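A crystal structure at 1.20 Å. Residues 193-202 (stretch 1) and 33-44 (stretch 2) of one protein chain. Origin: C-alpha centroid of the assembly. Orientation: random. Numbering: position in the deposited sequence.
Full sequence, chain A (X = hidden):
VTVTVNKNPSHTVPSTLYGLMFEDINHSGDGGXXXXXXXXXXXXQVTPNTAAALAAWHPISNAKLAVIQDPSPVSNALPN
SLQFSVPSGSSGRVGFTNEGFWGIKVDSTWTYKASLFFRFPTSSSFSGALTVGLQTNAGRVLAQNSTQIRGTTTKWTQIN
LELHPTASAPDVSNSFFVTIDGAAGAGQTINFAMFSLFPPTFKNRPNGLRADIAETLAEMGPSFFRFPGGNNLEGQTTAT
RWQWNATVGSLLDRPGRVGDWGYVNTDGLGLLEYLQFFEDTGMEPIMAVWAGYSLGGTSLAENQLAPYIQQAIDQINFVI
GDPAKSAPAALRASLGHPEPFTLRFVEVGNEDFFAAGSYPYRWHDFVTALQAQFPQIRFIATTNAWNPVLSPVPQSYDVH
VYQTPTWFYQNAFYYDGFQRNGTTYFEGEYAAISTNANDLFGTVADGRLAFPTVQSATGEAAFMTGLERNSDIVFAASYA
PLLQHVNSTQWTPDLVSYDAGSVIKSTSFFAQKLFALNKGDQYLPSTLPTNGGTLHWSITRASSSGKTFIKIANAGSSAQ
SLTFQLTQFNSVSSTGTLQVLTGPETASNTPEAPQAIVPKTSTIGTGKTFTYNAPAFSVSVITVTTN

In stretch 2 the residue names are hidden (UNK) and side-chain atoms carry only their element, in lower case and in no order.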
# COMPACT_ATOMS: atom_id res chain seq x y z
N ALA A 193 22.17 6.94 16.84
CA ALA A 193 21.73 5.96 15.84
C ALA A 193 20.28 5.62 16.10
O ALA A 193 19.78 5.80 17.22
CB ALA A 193 22.60 4.70 15.87
N MET A 194 19.64 5.04 15.08
CA MET A 194 18.32 4.39 15.25
C MET A 194 17.35 5.31 15.99
O MET A 194 16.81 4.98 17.05
CB MET A 194 18.47 3.03 15.93
CG MET A 194 17.28 2.12 15.94
SD MET A 194 16.53 1.77 14.32
CE MET A 194 15.06 2.81 14.38
N PHE A 195 17.04 6.43 15.36
CA PHE A 195 15.98 7.34 15.87
C PHE A 195 14.62 6.83 15.48
O PHE A 195 14.45 6.17 14.45
CB PHE A 195 16.16 8.71 15.23
CG PHE A 195 17.42 9.47 15.60
CD1 PHE A 195 17.41 10.34 16.69
CD2 PHE A 195 18.57 9.39 14.85
CE1 PHE A 195 18.51 11.13 17.01
CE2 PHE A 195 19.69 10.18 15.18
CZ PHE A 195 19.66 11.03 16.25
N SER A 196 13.61 7.25 16.24
CA SER A 196 12.23 6.92 15.86
C SER A 196 11.24 7.89 16.53
O SER A 196 11.43 8.25 17.70
CB SER A 196 11.89 5.49 16.27
OG SER A 196 10.54 5.13 15.93
N LEU A 197 10.19 8.26 15.82
CA LEU A 197 9.08 8.99 16.39
C LEU A 197 7.78 8.44 15.83
O LEU A 197 7.57 8.49 14.60
CB LEU A 197 9.18 10.50 16.10
CG LEU A 197 8.09 11.35 16.74
CD1 LEU A 197 8.24 11.46 18.24
CD2 LEU A 197 8.02 12.74 16.13
N PHE A 198 6.93 7.93 16.70
CA PHE A 198 5.62 7.39 16.30
C PHE A 198 4.48 8.17 16.89
O PHE A 198 4.53 8.53 18.09
CB PHE A 198 5.44 5.91 16.72
CG PHE A 198 5.89 4.90 15.71
CD1 PHE A 198 7.23 4.79 15.35
CD2 PHE A 198 5.02 4.07 15.07
CE1 PHE A 198 7.64 3.87 14.40
CE2 PHE A 198 5.40 3.16 14.12
CZ PHE A 198 6.75 3.07 13.81
N PRO A 199 3.41 8.40 16.13
CA PRO A 199 2.13 8.83 16.68
C PRO A 199 1.38 7.63 17.21
O PRO A 199 1.84 6.49 17.06
CB PRO A 199 1.44 9.37 15.41
CG PRO A 199 1.84 8.34 14.35
CD PRO A 199 3.26 7.95 14.72
N PRO A 200 0.17 7.80 17.78
CA PRO A 200 -0.68 6.66 18.02
C PRO A 200 -0.86 5.87 16.72
O PRO A 200 -1.00 6.48 15.65
CB PRO A 200 -2.03 7.31 18.53
CG PRO A 200 -1.58 8.64 19.09
CD PRO A 200 -0.47 9.09 18.16
N THR A 201 -0.98 4.56 16.79
CA THR A 201 -1.08 3.72 15.60
C THR A 201 -2.45 3.07 15.44
O THR A 201 -3.19 2.91 16.43
CB THR A 201 0.03 2.68 15.62
OG1 THR A 201 -0.10 1.91 16.80
CG2 THR A 201 1.41 3.27 15.44
N PHE A 202 -2.75 2.63 14.25
CA PHE A 202 -3.97 1.82 13.98
C PHE A 202 -3.99 0.62 14.91
O PHE A 202 -2.99 -0.13 15.01
CB PHE A 202 -3.93 1.42 12.51
CG PHE A 202 -5.13 0.67 12.03
CD1 PHE A 202 -6.39 1.25 11.97
CD2 PHE A 202 -5.03 -0.66 11.62
CE1 PHE A 202 -7.48 0.56 11.48
CE2 PHE A 202 -6.14 -1.32 11.15
CZ PHE A 202 -7.36 -0.74 11.08
N UNK A 33 1.77 4.48 4.78
CA UNK A 33 1.01 3.53 5.67
C UNK A 33 1.80 3.24 6.95
O UNK A 33 1.19 3.04 8.00
c UNK A 33 -0.10 1.21 5.61
c UNK A 33 0.68 2.29 4.86
c UNK A 33 -1.49 1.69 5.99
c UNK A 33 -0.22 -0.01 4.71
N UNK A 34 3.12 3.14 6.87
CA UNK A 34 3.94 2.89 8.07
C UNK A 34 4.00 4.17 8.90
O UNK A 34 4.33 5.22 8.37
c UNK A 34 8.10 1.29 10.75
c UNK A 34 7.58 2.44 8.69
c UNK A 34 6.79 0.86 10.79
c UNK A 34 5.88 1.21 9.81
c UNK A 34 6.27 2.02 8.74
c UNK A 34 8.49 2.06 9.68
o UNK A 34 9.05 0.94 11.70
c UNK A 34 5.32 2.39 7.63
N UNK A 35 3.70 4.09 10.20
CA UNK A 35 3.43 5.35 10.97
C UNK A 35 4.67 6.14 11.37
O UNK A 35 4.51 7.26 11.86
c UNK A 35 2.63 5.01 12.20
N UNK A 36 5.88 5.61 11.20
CA UNK A 36 7.09 6.33 11.57
C UNK A 36 7.09 7.73 10.98
O UNK A 36 6.84 7.92 9.74
c UNK A 36 8.31 5.55 11.06
o UNK A 36 10.19 7.73 12.99
c UNK A 36 10.08 6.57 12.59
o UNK A 36 10.29 5.54 13.31
c UNK A 36 9.62 6.30 11.15
N UNK A 37 7.48 8.73 11.75
CA UNK A 37 7.44 10.13 11.32
C UNK A 37 8.79 10.69 10.90
O UNK A 37 8.80 11.76 10.24
c UNK A 37 5.46 10.65 12.86
c UNK A 37 4.52 11.00 11.73
c UNK A 37 5.04 11.30 14.16
c UNK A 37 6.89 10.98 12.51
N UNK A 38 9.89 10.06 11.29
CA UNK A 38 11.21 10.57 10.96
C UNK A 38 11.70 9.96 9.64
O UNK A 38 11.66 8.74 9.49
c UNK A 38 12.23 10.29 12.05
c UNK A 38 11.81 10.70 13.45
c UNK A 38 12.92 10.44 14.44
c UNK A 38 11.38 12.15 13.53
N UNK A 39 12.15 10.78 8.72
CA UNK A 39 12.70 10.33 7.43
C UNK A 39 14.19 10.05 7.63
O UNK A 39 14.87 10.76 8.34
c UNK A 39 12.39 11.33 6.33
n UNK A 39 12.77 11.37 2.67
c UNK A 39 12.95 10.95 5.00
c UNK A 39 12.51 11.82 3.85
o UNK A 39 11.98 12.99 4.03
N UNK A 40 14.70 9.01 6.98
CA UNK A 40 16.12 8.68 7.10
C UNK A 40 16.49 8.48 8.59
O UNK A 40 17.52 9.01 9.08
n UNK A 40 19.31 10.44 6.17
o UNK A 40 18.86 8.21 6.36
c UNK A 40 17.00 9.73 6.39
c UNK A 40 18.47 9.40 6.33
N UNK A 41 15.66 7.73 9.29
CA UNK A 41 15.72 7.65 10.75
C UNK A 41 16.97 6.98 11.30
O UNK A 41 17.35 7.21 12.44
n UNK A 41 10.93 3.14 12.12
c UNK A 41 14.41 5.44 11.04
c UNK A 41 12.02 2.65 11.54
c UNK A 41 13.14 4.82 11.60
c UNK A 41 14.49 6.95 11.30
n UNK A 41 13.07 3.42 11.33
n UNK A 41 12.03 1.37 11.19
N UNK A 42 17.57 6.10 10.49
CA UNK A 42 18.71 5.29 10.96
C UNK A 42 19.82 5.27 9.93
O UNK A 42 20.72 4.42 10.01
c UNK A 42 18.24 3.90 11.31
N UNK A 43 19.84 6.23 9.01
CA UNK A 43 20.95 6.40 8.06
C UNK A 43 21.15 5.10 7.27
O UNK A 43 22.28 4.77 6.89
c UNK A 43 22.21 6.87 8.78
c UNK A 43 20.99 10.10 11.32
c UNK A 43 21.23 8.88 11.83
c UNK A 43 21.22 10.34 9.98
c UNK A 43 21.90 8.06 9.67
c UNK A 43 21.69 7.87 11.03
c UNK A 43 21.67 9.31 9.17
N UNK A 44 20.07 4.40 6.96
CA UNK A 44 20.25 3.13 6.27
C UNK A 44 20.57 3.36 4.78
O UNK A 44 19.96 4.19 4.09
c UNK A 44 17.22 1.34 7.88
c UNK A 44 18.69 1.71 7.68
n UNK A 44 16.90 0.04 7.95
o UNK A 44 16.36 2.24 7.93
c UNK A 44 18.94 2.32 6.31
O HOH W 1 21.55 4.44 12.72

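Position 33 carries four carbons, forked at the second, and stays clear of stretch 1. This is Leu 33, the last helical residue before the chain changes course.

Position 34 has one carbon leading to a six-carbon ring that bears an oxygen, and its ring meets the edge of the Phe 198 ring: this is Tyr 34. CE1 of Tyr 34 lies 3.7 Å from CZ of Phe 198, and the edge of the Phe 198 ring points toward the tyrosine face, with the planes at 77° and the centroids 5.6 Å apart.

Position 35 shows a single carbon, directed toward stretch 1 and touching Phe 198 and Pro 199, so it is Ala 35. CB of Ala 35 sits 3.8 Å from CE2 of Phe 198 and 3.9 Å from CD of Pro 199, while the Phe 198 ring packs one face over the backbone here.

Position 36 has three carbons, the third carrying two oxygens, and both oxygens meet hydrogen-bond donors of the strand. This is Glu 36. OG of Ser 196 donates to OE1 of Glu 36 at 2.7 Å, and N of Leu 197 donates to OE2 of Glu 36 at 2.9 Å, almost linearly at 174°. The carboxylate thus takes a place that a backbone carbonyl would fill in a sheet.

Position 37 again has four carbons forked at the second, pointing toward the strand and packing on Leu 197 and Pro 199: Leu 37. N of Leu 37 donates to O of Leu 197 at 2.9 Å, while CD1 of Leu 37 reaches CD2 of Leu 197 at 3.9 Å and CD of Pro 199 at 3.8 Å.

Position 38 has the same forked set, lying against Phe 195 and Leu 197, hence Leu 38. CG of Leu 38 lies 3.7 Å from CB of Leu 197, and its CD1 3.8 Å from CB of Phe 195. N of Leu 38 donates to OE2 of Glu 36 at 2.9 Å, so the turn steadies the carboxylate from within.

Position 39, three carbons ending in one oxygen and one nitrogen, is Gln 39; position 40, one carbon shorter with the same ending, is Asn 40. Neither reaches stretch 1.

Position 41 runs through three carbons and a nitrogen to a carbon bearing two more nitrogens, with Met 194 over one face of that planar end: Arg 41. CE of Met 194 is 3.7 Å from NE of Arg 41. NH1 of Arg 41 forms a salt bridge with OE1 of Glu 36 at 2.8 Å, and both NH1 and NH2 donate to OH of Tyr 34. Backbone O of Arg 41 accepts from N of Phe 195 at 3.0 Å.

Position 42, one carbon against SD of Met 194, is Ala 42; a water bridges its O to N of Met 194. Position 43, one carbon and an all-carbon six-ring meeting Phe 195 edge to edge, is Phe 43. Position 44, three carbons ending in oxygen and nitrogen, beyond contact, is Gln 44.

The rule is to pair an irregular segment with a strand through two backbone hydrogen bonds and one carboxylate, hold that carboxylate with an arginine, and surround the polar centre with apolar packing.

Stretch 2 33-44: LYAELLQNRAFQ
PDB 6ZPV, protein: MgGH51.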